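Local coordinates for Dps family protein (Staphylococcus aureus subsp. aureus, PDB 2D5K), which probably oxidises and stores iron inside a dodecameric ferritin-like shell, as other Dps proteins do, and is linked to compaction of the nucleoid, at residues T24-F29 and V83-A87; K44-L48 and H139-F143; A92-E97 and F143-L147. All coordinates share one frame; numbering follows the deposited sequence.

Contact 1: T24-F29 and V83-A87; sequences TKLHNF and VKEAA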
loop_
_atom_site.group_PDB
_atom_site.type_symbol
_atom_site.label_atom_id
_atom_site.label_comp_id
_atom_site.label_asym_id
_atom_site.label_seq_id
_atom_site.Cartn_x
_atom_site.Cartn_y
_atom_site.Cartn_z
ATOM N N THR B 24 -17.377 -24.996 8.205
ATOM C CA THR B 24 -16.666 -25.905 9.097
ATOM C C THR B 24 -16.139 -27.134 8.356
ATOM O O THR B 24 -15.050 -27.624 8.660
ATOM C CB THR B 24 -17.566 -26.317 10.284
ATOM O OG1 THR B 24 -17.718 -25.192 11.162
ATOM C CG2 THR B 24 -16.954 -27.476 11.068
ATOM N N LYS B 25 -16.886 -27.630 7.374
ATOM C CA LYS B 25 -16.400 -28.789 6.633
ATOM C C LYS B 25 -15.125 -28.410 5.891
ATOM O O LYS B 25 -14.209 -29.226 5.759
ATOM C CB LYS B 25 -17.446 -29.309 5.638
ATOM C CG LYS B 25 -16.922 -30.498 4.838
ATOM C CD LYS B 25 -18.012 -31.466 4.395
ATOM C CE LYS B 25 -18.850 -30.920 3.268
ATOM N NZ LYS B 25 -19.770 -31.982 2.741
ATOM N N LEU B 26 -15.056 -27.168 5.417
ATOM C CA LEU B 26 -13.873 -26.705 4.703
ATOM C C LEU B 26 -12.689 -26.561 5.657
ATOM O O LEU B 26 -11.546 -26.702 5.242
ATOM C CB LEU B 26 -14.158 -25.384 3.983
ATOM C CG LEU B 26 -14.999 -25.535 2.712
ATOM C CD1 LEU B 26 -15.575 -24.186 2.298
ATOM C CD2 LEU B 26 -14.138 -26.117 1.598
ATOM N N HIS B 27 -12.955 -26.271 6.930
ATOM C CA HIS B 27 -11.875 -26.180 7.906
ATOM C C HIS B 27 -11.351 -27.593 8.120
ATOM O O HIS B 27 -10.145 -27.819 8.197
ATOM C CB HIS B 27 -12.370 -25.621 9.244
ATOM C CG HIS B 27 -12.292 -24.131 9.338
ATOM N ND1 HIS B 27 -13.174 -23.295 8.688
ATOM C CD2 HIS B 27 -11.418 -23.326 9.989
ATOM C CE1 HIS B 27 -12.847 -22.037 8.936
ATOM N NE2 HIS B 27 -11.786 -22.029 9.723
ATOM N N ASN B 28 -12.278 -28.541 8.211
ATOM C CA ASN B 28 -11.928 -29.944 8.402
ATOM C C ASN B 28 -11.006 -30.401 7.272
ATOM O O ASN B 28 -9.946 -30.980 7.518
ATOM C CB ASN B 28 -13.207 -30.790 8.430
ATOM C CG ASN B 28 -12.932 -32.272 8.615
ATOM O OD1 ASN B 28 -12.265 -32.898 7.792
ATOM N ND2 ASN B 28 -13.453 -32.844 9.701
ATOM N N PHE B 29 -11.398 -30.128 6.030
ATOM C CA PHE B 29 -10.580 -30.532 4.889
ATOM C C PHE B 29 -9.246 -29.784 4.899
ATOM O O PHE B 29 -8.207 -30.345 4.567
ATOM C CB PHE B 29 -11.336 -30.289 3.576
ATOM C CG PHE B 29 -12.510 -31.222 3.362
ATOM C CD1 PHE B 29 -12.812 -32.217 4.294
ATOM C CD2 PHE B 29 -13.309 -31.105 2.228
ATOM C CE1 PHE B 29 -13.894 -33.079 4.100
ATOM C CE2 PHE B 29 -14.393 -31.963 2.024
ATOM C CZ PHE B 29 -14.683 -32.952 2.965
ATOM N N VAL B 83 -25.741 -29.606 2.747
ATOM C CA VAL B 83 -24.323 -29.921 2.842
ATOM C C VAL B 83 -24.169 -30.672 4.157
ATOM O O VAL B 83 -24.540 -30.162 5.217
ATOM C CB VAL B 83 -23.451 -28.647 2.890
ATOM C CG1 VAL B 83 -21.997 -29.019 3.166
ATOM C CG2 VAL B 83 -23.562 -27.892 1.573
ATOM N N LYS B 84 -23.644 -31.888 4.091
ATOM C CA LYS B 84 -23.469 -32.688 5.290
ATOM C C LYS B 84 -22.073 -32.506 5.859
ATOM O O LYS B 84 -21.148 -32.119 5.147
ATOM C CB LYS B 84 -23.745 -34.162 4.974
ATOM C CG LYS B 84 -25.136 -34.380 4.379
ATOM C CD LYS B 84 -26.214 -33.768 5.276
ATOM C CE LYS B 84 -27.552 -33.609 4.555
ATOM N NZ LYS B 84 -28.097 -34.905 4.070
ATOM N N GLU B 85 -21.925 -32.771 7.152
ATOM C CA GLU B 85 -20.630 -32.621 7.797
ATOM C C GLU B 85 -19.636 -33.659 7.301
ATOM O O GLU B 85 -20.019 -34.716 6.793
ATOM C CB GLU B 85 -20.786 -32.716 9.316
ATOM C CG GLU B 85 -21.755 -31.687 9.872
ATOM C CD GLU B 85 -21.289 -31.101 11.185
ATOM O OE1 GLU B 85 -21.588 -31.688 12.248
ATOM O OE2 GLU B 85 -20.609 -30.054 11.145
ATOM N N ALA B 86 -18.355 -33.347 7.447
ATOM C CA ALA B 86 -17.299 -34.243 7.008
ATOM C C ALA B 86 -17.290 -35.549 7.792
ATOM O O ALA B 86 -17.589 -35.574 8.987
ATOM C CB ALA B 86 -15.947 -33.553 7.147
ATOM N N ALA B 87 -16.958 -36.632 7.100
ATOM C CA ALA B 87 -16.859 -37.949 7.712
ATOM C C ALA B 87 -15.365 -38.177 7.928
ATOM O O ALA B 87 -14.548 -37.344 7.535
ATOM C CB ALA B 87 -17.429 -39.009 6.780
HETATM O O HOH W 1 -11.751 -35.452 7.519
#
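In the ferritin-like four-helix bundle of a Dps subunit, the long connection that runs from helix 38-65 through the short helix 74-80 to helix 92-120 packs against helix 5-32, where K25, N28 and F29 meet V83, K84 and A86. K25 leaves the helix with CG anti to its own backbone N (chi1 178°). K25 CD lies 3.6 Å from A86 N, and the bend at the third torsion (74°) then carries CE and NZ toward K84 O. On the way K25 CE passes 3.7 Å from V83 CG1. At the end of the chain, K25 NZ donates to K84 O at 2.8 Å, with a C=O...N angle of 153° and the donor slightly tilted from the carbonyl plane. The same ammonium forms salt bridges with E98 and D102 of helix 92-120.

A86 CB packs against the N28 amide, 3.6 Å from N28 CG, and makes an apolar contact with F29 CE1 at 3.7 Å, on an oblique approach to the ring. K25 CG covers one face of that phenyl ring, off toward its rim, so lysine and phenylalanine pack together beside the loop. A water donates to N28 OD1 at 2.6 Å and, weakly, to A87 O. The second subunit adds polar partners: N28 ND2 bonds to its G72 O, while the E85 carboxylate accepts from the backbone N atoms of its L74 and T75.

With one carbonyl and two carboxylates gathered round it, K25 NZ is probably held protonated, and it ties loop 83-87 to two helices at once. The N28 amide, donating at one end and accepting at the other, has its rotation fixed, which joins the loop's seating to a subunit interface.

Contact 2: K44-L48 and H139-F143; sequences KFEEL and HNWMF
The apolar contacts begin with L48, whose two methyls divide the work between H139 and F143. L48 CD2 makes a CH-pi contact over the middle of the imidazole, 3.6 Å from the centroid of the H139 ring and only 6° off its normal. L48 CD1 instead comes to the edge of F143, in the ring plane, 3.6 Å from F143 CZ. These contacts bridge two antiparallel bundle helices, 38-65 and 123-147, whose local axes are 13.4 Å apart, so side chains alone span the gap. The F143 ring is steadied further by an edge-to-face meeting with F103.

The polar neighbour is K44. Bent at chi2 and chi4, it places K44 NZ 3.6 Å from H139 ND1, 4.0 Å from F143 CE1 and 4.1 Å from M142 SD, without a hydrogen bond to any of them. F39 of the third subunit packs on its side chain, and F38 of the same subunit on M142.

The polar partner of H139 is E51, bonded through NE2. With L48 over one face of the ring, the E51 carboxylate would tend to favour a charged imidazole and the nearby K44 ammonium to oppose it, so the two effects probably pull against each other.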
loop_
_atom_site.group_PDB
_atom_site.type_symbol
_atom_site.label_atom_id
_atom_site.label_comp_id
_atom_site.label_asym_id
_atom_site.label_seq_id
_atom_site.Cartn_x
_atom_site.Cartn_y
_atom_site.Cartn_z
ATOM N N LYS B 44 -6.223 -23.658 -0.838
ATOM C CA LYS B 44 -7.487 -23.542 -1.559
ATOM C C LYS B 44 -8.695 -23.696 -0.636
ATOM O O LYS B 44 -9.679 -22.971 -0.769
ATOM C CB LYS B 44 -7.567 -24.583 -2.685
ATOM C CG LYS B 44 -8.823 -24.444 -3.539
ATOM C CD LYS B 44 -8.899 -23.052 -4.163
ATOM C CE LYS B 44 -10.289 -22.742 -4.715
ATOM N NZ LYS B 44 -10.673 -23.578 -5.892
ATOM N N PHE B 45 -8.627 -24.637 0.299
ATOM C CA PHE B 45 -9.744 -24.836 1.215
ATOM C C PHE B 45 -9.956 -23.618 2.109
ATOM O O PHE B 45 -11.087 -23.321 2.495
ATOM C CB PHE B 45 -9.540 -26.098 2.064
ATOM C CG PHE B 45 -9.581 -27.379 1.266
ATOM C CD1 PHE B 45 -10.405 -27.495 0.149
ATOM C CD2 PHE B 45 -8.804 -28.470 1.637
ATOM C CE1 PHE B 45 -10.452 -28.680 -0.588
ATOM C CE2 PHE B 45 -8.846 -29.657 0.910
ATOM C CZ PHE B 45 -9.671 -29.761 -0.204
ATOM N N GLU B 46 -8.878 -22.908 2.437
ATOM C CA GLU B 46 -9.005 -21.711 3.267
ATOM C C GLU B 46 -9.649 -20.594 2.452
ATOM O O GLU B 46 -10.498 -19.861 2.951
ATOM C CB GLU B 46 -7.642 -21.239 3.784
ATOM C CG GLU B 46 -7.768 -20.055 4.746
ATOM C CD GLU B 46 -6.459 -19.653 5.395
ATOM O OE1 GLU B 46 -5.607 -20.536 5.632
ATOM O OE2 GLU B 46 -6.294 -18.449 5.690
ATOM N N GLU B 47 -9.245 -20.464 1.194
ATOM C CA GLU B 47 -9.822 -19.436 0.336
ATOM C C GLU B 47 -11.321 -19.697 0.241
ATOM O O GLU B 47 -12.133 -18.770 0.253
ATOM C CB GLU B 47 -9.185 -19.482 -1.055
ATOM C CG GLU B 47 -7.657 -19.418 -1.027
ATOM C CD GLU B 47 -7.035 -19.353 -2.414
ATOM O OE1 GLU B 47 -7.529 -20.048 -3.328
ATOM O OE2 GLU B 47 -6.041 -18.616 -2.586
ATOM N N LEU B 48 -11.685 -20.973 0.160
ATOM C CA LEU B 48 -13.085 -21.353 0.074
ATOM C C LEU B 48 -13.874 -21.055 1.344
ATOM O O LEU B 48 -14.998 -20.558 1.257
ATOM C CB LEU B 48 -13.214 -22.839 -0.288
ATOM C CG LEU B 48 -12.798 -23.158 -1.728
ATOM C CD1 LEU B 48 -12.755 -24.662 -1.942
ATOM C CD2 LEU B 48 -13.782 -22.500 -2.695
ATOM N N HIS B 139 -15.785 -22.593 -9.299
ATOM C CA HIS B 139 -15.014 -23.480 -8.433
ATOM C C HIS B 139 -15.249 -24.937 -8.819
ATOM O O HIS B 139 -14.323 -25.745 -8.819
ATOM C CB HIS B 139 -15.419 -23.302 -6.969
ATOM C CG HIS B 139 -14.960 -22.015 -6.362
ATOM N ND1 HIS B 139 -13.634 -21.636 -6.334
ATOM C CD2 HIS B 139 -15.648 -21.034 -5.733
ATOM C CE1 HIS B 139 -13.527 -20.475 -5.711
ATOM N NE2 HIS B 139 -14.734 -20.089 -5.337
ATOM N N ASN B 140 -16.494 -25.270 -9.143
ATOM C CA ASN B 140 -16.813 -26.645 -9.496
ATOM C C ASN B 140 -16.049 -27.081 -10.740
ATOM O O ASN B 140 -15.581 -28.216 -10.816
ATOM C CB ASN B 140 -18.320 -26.812 -9.698
ATOM C CG ASN B 140 -18.790 -28.219 -9.383
ATOM O OD1 ASN B 140 -18.006 -29.059 -8.937
ATOM N ND2 ASN B 140 -20.072 -28.481 -9.603
ATOM N N TRP B 141 -15.914 -26.187 -11.717
ATOM C CA TRP B 141 -15.160 -26.532 -12.916
ATOM C C TRP B 141 -13.726 -26.853 -12.493
ATOM O O TRP B 141 -13.133 -27.822 -12.964
ATOM C CB TRP B 141 -15.165 -25.373 -13.925
ATOM C CG TRP B 141 -13.911 -25.308 -14.752
ATOM C CD1 TRP B 141 -13.400 -26.294 -15.553
ATOM C CD2 TRP B 141 -12.959 -24.239 -14.776
ATOM N NE1 TRP B 141 -12.183 -25.909 -16.062
ATOM C CE2 TRP B 141 -11.888 -24.653 -15.601
ATOM C CE3 TRP B 141 -12.905 -22.972 -14.177
ATOM C CZ2 TRP B 141 -10.770 -23.843 -15.840
ATOM C CZ3 TRP B 141 -11.791 -22.168 -14.417
ATOM C CH2 TRP B 141 -10.741 -22.608 -15.239
ATOM N N MET B 142 -13.168 -26.041 -11.599
ATOM C CA MET B 142 -11.807 -26.282 -11.129
ATOM C C MET B 142 -11.705 -27.627 -10.398
ATOM O O MET B 142 -10.751 -28.375 -10.618
ATOM C CB MET B 142 -11.348 -25.143 -10.211
ATOM C CG MET B 142 -11.329 -23.787 -10.900
ATOM S SD MET B 142 -10.674 -22.487 -9.839
ATOM C CE MET B 142 -10.644 -21.108 -10.991
ATOM N N PHE B 143 -12.677 -27.940 -9.542
ATOM C CA PHE B 143 -12.656 -29.214 -8.819
ATOM C C PHE B 143 -12.674 -30.372 -9.811
ATOM O O PHE B 143 -11.882 -31.312 -9.699
ATOM C CB PHE B 143 -13.871 -29.371 -7.892
ATOM C CG PHE B 143 -13.965 -28.330 -6.810
ATOM C CD1 PHE B 143 -12.821 -27.766 -6.255
ATOM C CD2 PHE B 143 -15.210 -27.937 -6.324
ATOM C CE1 PHE B 143 -12.913 -26.819 -5.231
ATOM C CE2 PHE B 143 -15.315 -26.990 -5.297
ATOM C CZ PHE B 143 -14.161 -26.432 -4.753
#

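Contact 3: A92-E97 and F143-L147; sequences AEQMVE and FKSYL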
loop_
_atom_site.group_PDB
_atom_site.type_symbol
_atom_site.label_atom_id
_atom_site.label_comp_id
_atom_site.label_asym_id
_atom_site.label_seq_id
_atom_site.Cartn_x
_atom_site.Cartn_y
_atom_site.Cartn_z
ATOM N N ALA B 92 -7.387 -36.658 -0.125
ATOM C CA ALA B 92 -7.531 -35.357 -0.778
ATOM C C ALA B 92 -8.509 -35.471 -1.946
ATOM O O ALA B 92 -9.367 -34.614 -2.141
ATOM C CB ALA B 92 -6.179 -34.862 -1.275
ATOM N N GLU B 93 -8.376 -36.539 -2.724
ATOM C CA GLU B 93 -9.254 -36.745 -3.867
ATOM C C GLU B 93 -10.714 -36.860 -3.432
ATOM O O GLU B 93 -11.600 -36.273 -4.050
ATOM C CB GLU B 93 -8.830 -38.004 -4.634
ATOM C CG GLU B 93 -9.616 -38.246 -5.908
ATOM C CD GLU B 93 -10.447 -39.508 -5.846
ATOM O OE1 GLU B 93 -11.217 -39.668 -4.873
ATOM O OE2 GLU B 93 -10.336 -40.339 -6.772
ATOM N N GLN B 94 -10.965 -37.607 -2.362
ATOM C CA GLN B 94 -12.330 -37.782 -1.872
ATOM C C GLN B 94 -12.896 -36.468 -1.342
ATOM O O GLN B 94 -14.097 -36.221 -1.422
ATOM C CB GLN B 94 -12.371 -38.859 -0.786
ATOM C CG GLN B 94 -11.941 -40.230 -1.290
ATOM C CD GLN B 94 -11.867 -41.269 -0.189
ATOM O OE1 GLN B 94 -11.383 -40.994 0.909
ATOM N NE2 GLN B 94 -12.333 -42.478 -0.485
ATOM N N MET B 95 -12.028 -35.620 -0.804
ATOM C CA MET B 95 -12.482 -34.331 -0.293
ATOM C C MET B 95 -12.948 -33.467 -1.458
ATOM O O MET B 95 -14.018 -32.864 -1.406
ATOM C CB MET B 95 -11.350 -33.612 0.444
ATOM C CG MET B 95 -10.913 -34.290 1.728
ATOM S SD MET B 95 -9.555 -33.391 2.500
ATOM C CE MET B 95 -9.546 -34.148 4.130
ATOM N N VAL B 96 -12.138 -33.409 -2.509
ATOM C CA VAL B 96 -12.485 -32.601 -3.672
ATOM C C VAL B 96 -13.727 -33.173 -4.349
ATOM O O VAL B 96 -14.580 -32.425 -4.819
ATOM C CB VAL B 96 -11.307 -32.523 -4.666
ATOM C CG1 VAL B 96 -11.706 -31.721 -5.896
ATOM C CG2 VAL B 96 -10.111 -31.877 -3.987
ATOM N N GLU B 97 -13.841 -34.499 -4.381
ATOM C CA GLU B 97 -15.011 -35.127 -4.981
ATOM C C GLU B 97 -16.272 -34.713 -4.226
ATOM O O GLU B 97 -17.280 -34.367 -4.839
ATOM C CB GLU B 97 -14.889 -36.656 -4.958
ATOM C CG GLU B 97 -13.781 -37.213 -5.829
ATOM C CD GLU B 97 -13.742 -38.734 -5.823
ATOM O OE1 GLU B 97 -13.809 -39.326 -4.724
ATOM O OE2 GLU B 97 -13.634 -39.335 -6.914
ATOM N N PHE B 143 -12.677 -27.940 -9.542
ATOM C CA PHE B 143 -12.656 -29.214 -8.819
ATOM C C PHE B 143 -12.674 -30.372 -9.811
ATOM O O PHE B 143 -11.882 -31.312 -9.699
ATOM C CB PHE B 143 -13.871 -29.371 -7.892
ATOM C CG PHE B 143 -13.965 -28.330 -6.810
ATOM C CD1 PHE B 143 -12.821 -27.766 -6.255
ATOM C CD2 PHE B 143 -15.210 -27.937 -6.324
ATOM C CE1 PHE B 143 -12.913 -26.819 -5.231
ATOM C CE2 PHE B 143 -15.315 -26.990 -5.297
ATOM C CZ PHE B 143 -14.161 -26.432 -4.753
ATOM N N LYS B 144 -13.588 -30.306 -10.774
ATOM C CA LYS B 144 -13.706 -31.363 -11.776
ATOM C C LYS B 144 -12.448 -31.504 -12.619
ATOM O O LYS B 144 -12.098 -32.609 -13.034
ATOM C CB LYS B 144 -14.909 -31.103 -12.680
ATOM C CG LYS B 144 -16.245 -31.186 -11.957
ATOM C CD LYS B 144 -17.391 -30.849 -12.901
ATOM C CE LYS B 144 -18.734 -30.923 -12.199
ATOM N NZ LYS B 144 -19.847 -30.619 -13.149
ATOM N N SER B 145 -11.765 -30.392 -12.872
ATOM C CA SER B 145 -10.536 -30.435 -13.655
ATOM C C SER B 145 -9.451 -31.112 -12.825
ATOM O O SER B 145 -8.693 -31.942 -13.332
ATOM C CB SER B 145 -10.102 -29.017 -14.050
ATOM O OG SER B 145 -11.029 -28.450 -14.962
ATOM N N TYR B 146 -9.384 -30.763 -11.545
ATOM C CA TYR B 146 -8.402 -31.356 -10.642
ATOM C C TYR B 146 -8.618 -32.872 -10.577
ATOM O O TYR B 146 -7.663 -33.648 -10.538
ATOM C CB TYR B 146 -8.556 -30.762 -9.237
ATOM C CG TYR B 146 -7.722 -31.446 -8.175
ATOM C CD1 TYR B 146 -6.415 -31.040 -7.914
ATOM C CD2 TYR B 146 -8.236 -32.519 -7.443
ATOM C CE1 TYR B 146 -5.638 -31.685 -6.949
ATOM C CE2 TYR B 146 -7.467 -33.171 -6.478
ATOM C CZ TYR B 146 -6.170 -32.748 -6.238
ATOM O OH TYR B 146 -5.407 -33.392 -5.292
ATOM N N LEU B 147 -9.885 -33.276 -10.573
ATOM C CA LEU B 147 -10.262 -34.687 -10.482
ATOM C C LEU B 147 -10.145 -35.494 -11.771
ATOM O O LEU B 147 -10.182 -36.726 -11.739
ATOM C CB LEU B 147 -11.694 -34.798 -9.958
ATOM C CG LEU B 147 -11.926 -34.308 -8.527
ATOM C CD1 LEU B 147 -13.420 -34.230 -8.243
ATOM C CD2 LEU B 147 -11.230 -35.252 -7.552
#
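V96 packs into the antiparallel pairing of helices 92-120 and 123-147 in the four-helix bundle, meeting F143 and, one turn on, Y146 and L147. Its two methyls take different neighbours. V96 CG1, anti to the valine's backbone N (chi1 178°), sits 3.8 Å from F143 CB and 3.7 Å from L147 CG. V96 CG2 reaches Y146 CE2 at 3.9 Å, meeting the phenol ring obliquely. V96 and L147 run alongside one another, head to tail, while the tyrosine lies nearly perpendicular to the valine. At a local axis distance of 9.9 Å and an angle of 148°, V96 points toward the partner helix, with L147 and Y146 packed beside it.

Further out, A92 and Y146 both rest on L41 of helix 38-65. F143 also touches L99 and S100 of helix 92-120. The third subunit reaches helix 123-147 as well: its P36 packs on Y146 and its F38 on S145, whose hydroxyl is bonded to W141 O one turn back.

L147 lies across the aliphatic parts of the exposed glutamates E93 and E97, and its methyls touch backbone as well as side chain. L147 CD2 lies 3.6 Å from E97 CG and 3.7 Å from E93 O, while L147 CD1 comes to 3.7 Å from E97 CA.

Together the three contacts sample all four long helices of the bundle. Contacts 2 and 3 are neighbours, with centres about 9 Å apart; they share F143 on helix 123-147, which meets helix 38-65 in one and helix 92-120 in the other. The centre of contact 1 is about 14 Å from each of theirs, and it joins helix 5-32 to the connection before helix 92-120. Along the chain, contacts 1 and 2 alternate their segments, while contact 1 closes before contact 3 opens. F29 and F45 both pack against M95, bringing the three sites into touch. Contact 1 meets the second subunit and contacts 2 and 3 the third, so each site also borders a subunit interface of the dodecamer.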